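PDB 2OWN: putative Oleoyl-[acyl-carrier protein] thioesterase from Lactobacillus plantarum, which probably hydrolyses the thioester of oleoyl and related acyl-acyl carrier proteins, releasing free fatty acid and the carrier protein. Local coordinates for residues B[67-72]-B[204-209]; B[151-156]-B[249-254]. One frame throughout, in Å; residues are numbered along the deposited sequence.

Interaction 1: residues B[67-72]-B[204-209]; sequences QYAIDI and HVDVRY. With SO4 (sulfate ion), chain O.
Gln67 lays its terminal amide over the guanidinium of Arg208. The two planes are only 20° apart and the groups are stacked. Gln67 OE1 sits over the centre of one guanidinium face, 3.2 Å from Arg208 CZ, so the approach is face-on and not a hydrogen bond to either terminal nitrogen. The chain shapes bring them together: Gln67 is extended beyond CG, while Arg208 is bent at chi2 (-73°), which carries its guanidinium across to the neighbouring strand. A sulfate, probably from the crystallisation liquor, lies beside the pair. It takes a hydrogen bond from Gln67 NE2 to its O3 (2.8 Å) and a weak one from Arg208 NH2 to its O1. At the far end of the same face, the His204 ring lies flat against the backbone, with Ile70 O over its centre, 3.3 Å from His204 CG.

Under these side chains, strands 67-72 and 204-209 run antiparallel. Tyr68-Val207 and Ile70-Val205 are the hydrogen-bonded pairs. The Ile70 N to Val205 O bond is short, 2.7 Å, and runs nearly along the C=O axis. The pairing joins the N-terminal and C-terminal hotdog domains of the acyl-ACP thioesterase through their sheets.

The face with Tyr68, Ile70, Val205 and Val207 is mostly apolar and is turned to helix 31-48, where Tyr68 touches Ile35 and Val39. Tyr68 and Tyr209 cross obliquely and meet edge to edge. Tyr209 OH lies in the plane of the Tyr68 ring, 3.3 Å from Tyr68 CD2, and Tyr68 CD2 in turn lies at the edge of the Tyr209 ring. Val207 CG1 packs over one face of that second ring. Further along, Ile70 and Val205 lie side by side and point the same way, with Ile70 CD1 4.0 Å from Val205 CB.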
loop_
_atom_site.group_PDB
_atom_site.type_symbol
_atom_site.label_atom_id
_atom_site.label_comp_id
_atom_site.label_asym_id
_atom_site.label_seq_id
_atom_site.Cartn_x
_atom_site.Cartn_y
_atom_site.Cartn_z
ATOM N N GLN B 67 17.068 13.369 4.613
ATOM C CA GLN B 67 17.864 12.157 4.821
ATOM C C GLN B 67 17.246 11.085 5.734
ATOM O O GLN B 67 16.484 11.427 6.638
ATOM C CB GLN B 67 19.189 12.539 5.498
ATOM C CG GLN B 67 19.953 13.734 4.902
ATOM C CD GLN B 67 21.313 13.985 5.526
ATOM O OE1 GLN B 67 21.836 13.181 6.303
ATOM N NE2 GLN B 67 21.901 15.118 5.172
ATOM N N TYR B 68 17.596 9.814 5.468
ATOM C CA TYR B 68 17.245 8.628 6.289
ATOM C C TYR B 68 18.446 7.658 6.354
ATOM O O TYR B 68 19.126 7.463 5.350
ATOM C CB TYR B 68 16.060 7.770 5.801
ATOM C CG TYR B 68 14.672 8.285 6.030
ATOM C CD1 TYR B 68 14.145 8.367 7.341
ATOM C CD2 TYR B 68 13.804 8.542 4.951
ATOM C CE1 TYR B 68 12.801 8.806 7.578
ATOM C CE2 TYR B 68 12.454 8.976 5.165
ATOM C CZ TYR B 68 11.961 9.105 6.484
ATOM O OH TYR B 68 10.661 9.534 6.705
ATOM N N ALA B 69 18.683 7.102 7.543
ATOM C CA ALA B 69 19.689 6.055 7.813
ATOM C C ALA B 69 18.869 5.011 8.585
ATOM O O ALA B 69 18.336 5.346 9.638
ATOM C CB ALA B 69 20.844 6.564 8.629
ATOM N N ILE B 70 18.743 3.796 8.047
ATOM C CA ILE B 70 17.932 2.706 8.633
ATOM C C ILE B 70 18.834 1.511 8.942
ATOM O O ILE B 70 19.529 1.057 8.041
ATOM C CB ILE B 70 16.800 2.255 7.661
ATOM C CG1 ILE B 70 15.999 3.452 7.099
ATOM C CG2 ILE B 70 15.861 1.232 8.341
ATOM C CD1 ILE B 70 14.957 3.071 6.081
ATOM N N ASP B 71 18.835 1.056 10.202
ATOM C CA ASP B 71 19.598 -0.101 10.691
ATOM C C ASP B 71 18.537 -1.176 10.906
ATOM O O ASP B 71 17.732 -1.034 11.816
ATOM C CB ASP B 71 20.344 0.260 11.991
ATOM C CG ASP B 71 21.177 -0.896 12.580
ATOM O OD1 ASP B 71 21.371 -1.956 11.950
ATOM O OD2 ASP B 71 21.682 -0.715 13.711
ATOM N N ILE B 72 18.549 -2.235 10.088
ATOM C CA ILE B 72 17.556 -3.326 10.151
ATOM C C ILE B 72 18.129 -4.630 10.739
ATOM O O ILE B 72 19.031 -5.218 10.147
ATOM C CB ILE B 72 16.932 -3.598 8.737
ATOM C CG1 ILE B 72 16.305 -2.313 8.161
ATOM C CG2 ILE B 72 15.875 -4.721 8.796
ATOM C CD1 ILE B 72 15.757 -2.449 6.782
ATOM N N HIS B 204 20.802 -2.762 6.057
ATOM C CA HIS B 204 20.913 -1.307 6.202
ATOM C C HIS B 204 20.423 -0.549 4.958
ATOM O O HIS B 204 20.486 -1.096 3.856
ATOM C CB HIS B 204 22.388 -0.978 6.478
ATOM C CG HIS B 204 22.605 0.308 7.200
ATOM N ND1 HIS B 204 22.703 1.531 6.572
ATOM C CD2 HIS B 204 22.763 0.546 8.522
ATOM C CE1 HIS B 204 22.895 2.467 7.488
ATOM N NE2 HIS B 204 22.937 1.895 8.673
ATOM N N VAL B 205 19.912 0.674 5.150
ATOM C CA VAL B 205 19.436 1.561 4.066
ATOM C C VAL B 205 19.800 3.040 4.351
ATOM O O VAL B 205 19.556 3.511 5.460
ATOM C CB VAL B 205 17.891 1.485 3.850
ATOM C CG1 VAL B 205 17.453 2.347 2.661
ATOM C CG2 VAL B 205 17.402 0.034 3.638
ATOM N N ASP B 206 20.404 3.719 3.363
ATOM C CA ASP B 206 20.728 5.164 3.398
ATOM C C ASP B 206 19.938 5.820 2.295
ATOM O O ASP B 206 19.949 5.290 1.193
ATOM C CB ASP B 206 22.189 5.450 3.105
ATOM C CG ASP B 206 23.112 4.916 4.141
ATOM O OD1 ASP B 206 22.741 4.834 5.333
ATOM O OD2 ASP B 206 24.258 4.658 3.742
ATOM N N VAL B 207 19.277 6.948 2.575
ATOM C CA VAL B 207 18.487 7.686 1.571
ATOM C C VAL B 207 18.823 9.178 1.623
ATOM O O VAL B 207 18.998 9.712 2.708
ATOM C CB VAL B 207 16.952 7.533 1.794
ATOM C CG1 VAL B 207 16.169 8.122 0.615
ATOM C CG2 VAL B 207 16.552 6.075 1.963
ATOM N N ARG B 208 18.938 9.806 0.449
ATOM C CA ARG B 208 19.158 11.254 0.277
ATOM C C ARG B 208 18.109 11.727 -0.729
ATOM O O ARG B 208 18.084 11.186 -1.833
ATOM C CB ARG B 208 20.563 11.563 -0.247
ATOM C CG ARG B 208 21.702 11.344 0.736
ATOM C CD ARG B 208 21.728 12.401 1.808
ATOM N NE ARG B 208 22.867 12.241 2.723
ATOM C CZ ARG B 208 22.925 11.434 3.796
ATOM N NH1 ARG B 208 21.907 10.637 4.163
ATOM N NH2 ARG B 208 24.044 11.410 4.528
ATOM N N TYR B 209 17.244 12.676 -0.342
ATOM C CA TYR B 209 16.210 13.245 -1.222
ATOM C C TYR B 209 16.759 14.571 -1.715
ATOM O O TYR B 209 16.992 15.463 -0.899
ATOM C CB TYR B 209 14.884 13.448 -0.496
ATOM C CG TYR B 209 14.324 12.180 0.100
ATOM C CD1 TYR B 209 13.569 11.268 -0.678
ATOM C CD2 TYR B 209 14.531 11.881 1.463
ATOM C CE1 TYR B 209 13.034 10.068 -0.097
ATOM C CE2 TYR B 209 14.008 10.708 2.053
ATOM C CZ TYR B 209 13.267 9.802 1.275
ATOM O OH TYR B 209 12.773 8.672 1.869
HETATM S S SO4 O . 25.339 15.543 4.188
HETATM O O1 SO4 O . 25.880 14.217 4.426
HETATM O O2 SO4 O . 24.521 15.505 2.979
HETATM O O3 SO4 O . 24.527 15.929 5.337
HETATM O O4 SO4 O . 26.417 16.513 4.033
HETATM O O HOH W 1 21.819 7.801 5.939
#

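Interaction 2: residues B[151-156]-B[249-254]. With SO4 (sulfate ion), chain O.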
loop_
_atom_site.group_PDB
_atom_site.type_symbol
_atom_site.label_atom_id
_atom_site.label_comp_id
_atom_site.label_asym_id
_atom_site.label_seq_id
_atom_site.Cartn_x
_atom_site.Cartn_y
_atom_site.Cartn_z
ATOM N N ARG B 151 26.404 8.422 4.454
ATOM C CA ARG B 151 26.065 8.812 3.084
ATOM C C ARG B 151 25.892 7.614 2.152
ATOM O O ARG B 151 26.612 6.611 2.318
ATOM C CB ARG B 151 27.135 9.719 2.429
ATOM C CG ARG B 151 27.153 11.165 2.850
ATOM C CD ARG B 151 28.271 11.881 2.104
ATOM N NE ARG B 151 28.258 13.341 2.253
ATOM C CZ ARG B 151 29.182 14.180 1.751
ATOM N NH1 ARG B 151 30.248 13.749 1.044
ATOM N NH2 ARG B 151 29.038 15.493 1.957
ATOM N N PRO B 152 24.939 7.707 1.177
ATOM C CA PRO B 152 24.873 6.650 0.167
ATOM C C PRO B 152 26.080 6.781 -0.797
ATOM O O PRO B 152 26.751 7.836 -0.842
ATOM C CB PRO B 152 23.552 6.927 -0.582
ATOM C CG PRO B 152 22.847 7.947 0.180
ATOM C CD PRO B 152 23.860 8.697 0.966
ATOM N N ILE B 153 26.341 5.708 -1.545
ATOM C CA ILE B 153 27.406 5.666 -2.557
ATOM C C ILE B 153 26.996 6.641 -3.668
ATOM O O ILE B 153 25.799 6.738 -4.002
ATOM C CB ILE B 153 27.623 4.231 -3.148
ATOM C CG1 ILE B 153 28.116 3.258 -2.067
ATOM C CG2 ILE B 153 28.627 4.238 -4.321
ATOM C CD1 ILE B 153 28.240 1.807 -2.544
ATOM N N SER B 154 27.969 7.401 -4.184
ATOM C CA SER B 154 27.721 8.356 -5.273
ATOM C C SER B 154 27.468 7.456 -6.489
ATOM O O SER B 154 28.372 6.717 -6.903
ATOM C CB SER B 154 28.890 9.318 -5.489
ATOM O OG SER B 154 28.541 10.306 -6.440
ATOM N N PHE B 155 26.220 7.456 -6.977
ATOM C CA PHE B 155 25.818 6.597 -8.098
ATOM C C PHE B 155 26.600 6.890 -9.401
ATOM O O PHE B 155 26.665 8.045 -9.836
ATOM C CB PHE B 155 24.300 6.661 -8.380
ATOM C CG PHE B 155 23.843 5.634 -9.379
ATOM C CD1 PHE B 155 23.528 4.332 -8.952
ATOM C CD2 PHE B 155 23.769 5.941 -10.756
ATOM C CE1 PHE B 155 23.128 3.343 -9.877
ATOM C CE2 PHE B 155 23.378 4.957 -11.695
ATOM C CZ PHE B 155 23.067 3.656 -11.246
ATOM N N GLU B 156 27.189 5.827 -9.962
ATOM C CA GLU B 156 27.925 5.843 -11.221
ATOM C C GLU B 156 27.366 4.713 -12.088
ATOM O O GLU B 156 27.428 3.547 -11.683
ATOM C CB GLU B 156 29.428 5.674 -10.996
ATOM C CG GLU B 156 30.052 6.871 -10.266
ATOM C CD GLU B 156 31.561 6.759 -10.006
ATOM O OE1 GLU B 156 32.148 5.648 -10.087
ATOM O OE2 GLU B 156 32.156 7.809 -9.681
ATOM N N GLU B 249 18.903 9.368 -4.073
ATOM C CA GLU B 249 20.108 8.485 -4.100
ATOM C C GLU B 249 20.023 7.578 -2.880
ATOM O O GLU B 249 19.833 8.077 -1.758
ATOM C CB GLU B 249 21.438 9.242 -4.144
ATOM C CG GLU B 249 21.837 9.718 -5.535
ATOM C CD GLU B 249 23.239 10.300 -5.576
ATOM O OE1 GLU B 249 23.516 11.236 -4.793
ATOM O OE2 GLU B 249 24.047 9.858 -6.430
ATOM N N VAL B 250 20.141 6.258 -3.105
ATOM C CA VAL B 250 20.023 5.234 -2.055
ATOM C C VAL B 250 21.058 4.103 -2.153
ATOM O O VAL B 250 21.386 3.647 -3.257
ATOM C CB VAL B 250 18.566 4.626 -2.050
ATOM C CG1 VAL B 250 18.390 3.416 -1.081
ATOM C CG2 VAL B 250 17.521 5.702 -1.748
ATOM N N THR B 251 21.580 3.696 -0.990
ATOM C CA THR B 251 22.510 2.567 -0.868
ATOM C C THR B 251 21.888 1.602 0.154
ATOM O O THR B 251 21.542 2.027 1.256
ATOM C CB THR B 251 23.927 2.994 -0.522
ATOM O OG1 THR B 251 24.439 3.771 -1.611
ATOM C CG2 THR B 251 24.825 1.767 -0.335
ATOM N N ILE B 252 21.744 0.330 -0.235
ATOM C CA ILE B 252 21.159 -0.716 0.615
ATOM C C ILE B 252 22.178 -1.837 0.827
ATOM O O ILE B 252 22.811 -2.277 -0.138
ATOM C CB ILE B 252 19.849 -1.313 0.018
ATOM C CG1 ILE B 252 18.812 -0.221 -0.279
ATOM C CG2 ILE B 252 19.229 -2.371 0.965
ATOM C CD1 ILE B 252 17.544 -0.738 -0.952
ATOM N N GLN B 253 22.323 -2.267 2.083
ATOM C CA GLN B 253 23.181 -3.379 2.475
ATOM C C GLN B 253 22.215 -4.547 2.715
ATOM O O GLN B 253 21.202 -4.385 3.429
ATOM C CB GLN B 253 24.011 -3.045 3.719
ATOM C CG GLN B 253 24.865 -1.751 3.600
ATOM C CD GLN B 253 25.912 -1.769 2.479
ATOM O OE1 GLN B 253 26.243 -2.816 1.924
ATOM N NE2 GLN B 253 26.459 -0.598 2.171
ATOM N N TRP B 254 22.518 -5.699 2.102
ATOM C CA TRP B 254 21.707 -6.918 2.180
ATOM C C TRP B 254 22.492 -8.108 2.681
ATOM O O TRP B 254 23.685 -8.162 2.431
ATOM C CB TRP B 254 21.230 -7.319 0.786
ATOM C CG TRP B 254 20.448 -6.331 0.033
ATOM C CD1 TRP B 254 20.945 -5.313 -0.709
ATOM C CD2 TRP B 254 19.024 -6.306 -0.142
ATOM N NE1 TRP B 254 19.926 -4.632 -1.315
ATOM C CE2 TRP B 254 18.732 -5.196 -0.977
ATOM C CE3 TRP B 254 17.959 -7.094 0.347
ATOM C CZ2 TRP B 254 17.411 -4.854 -1.372
ATOM C CZ3 TRP B 254 16.631 -6.757 -0.027
ATOM C CH2 TRP B 254 16.373 -5.635 -0.887
HETATM S S SO4 O . 25.339 15.543 4.188
HETATM O O1 SO4 O . 25.880 14.217 4.426
HETATM O O2 SO4 O . 24.521 15.505 2.979
HETATM O O3 SO4 O . 24.527 15.929 5.337
HETATM O O4 SO4 O . 26.417 16.513 4.033
HETATM O O HOH W 2 23.916 4.812 -4.077
HETATM O O HOH W 3 26.422 12.087 -4.879
#
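The loop between strands 141-142 and 162-167 crosses the face of strand 249-254 that carries Glu249 and Thr251, held by side-chain acceptors on the strand and not by strand pairing. Thr251 OG1 takes the hydrogen bond from Ile153 N at 2.7 Å, with an N-H...O angle of 159°. Its OG1 stands beside the backbone N (chi1 -64°), which points the hydroxyl at Ile153 N, close by Pro152 CA. Pro152 presses its ring on the strand, with Pro152 CB 3.4 Å from Thr251 OG1 and Pro152 CG near Glu249 O. The Ile153 and Thr251 side chains cross at about a right angle. Water 2 is bound by Ile153 O, Val250 O and Thr251 OG1. A valine in place of Thr251 would lose the hydroxyl and would probably leave Ile153 N and this water less well held. Glu249, extended beyond CG, reaches along the loop. Phe155 N gives a hydrogen bond to Glu249 OE2, 3.3 Å long, from above the carboxylate plane. Water 3 bridges Glu249 OE1 and Ser154 OG. Around the contact, Phe155 packs on Ser237 and Leu239 of strand 233-241, Ile153 touches Leu226 of strand 218-227, and Pro152 reaches Arg208 of strand 200-209.

In the fold
Of the parts in these contacts, strand 61-72, in the N-terminal domain, comes first. Interaction 1 closes a loop of 131 residues from it to strand 200-209, which belongs to the C-terminal domain. Segment 151-156, in the loop before strand 162-167, lies inside that span. Its partner, strand 246-256, lies beyond it. Interaction 2 closes 92 residues, and the two contacts therefore cross. They also meet in space, because strands 200-209 and 246-256 are neighbours: Asp206 N and Thr251 O form a probable hydrogen bond. The sulfate touches Gln67, Arg208 and Arg151, so it lies by both contacts. Interaction 1 joins a strand of each hotdog half; interaction 2 holds segment 151-156 against strand 246-256.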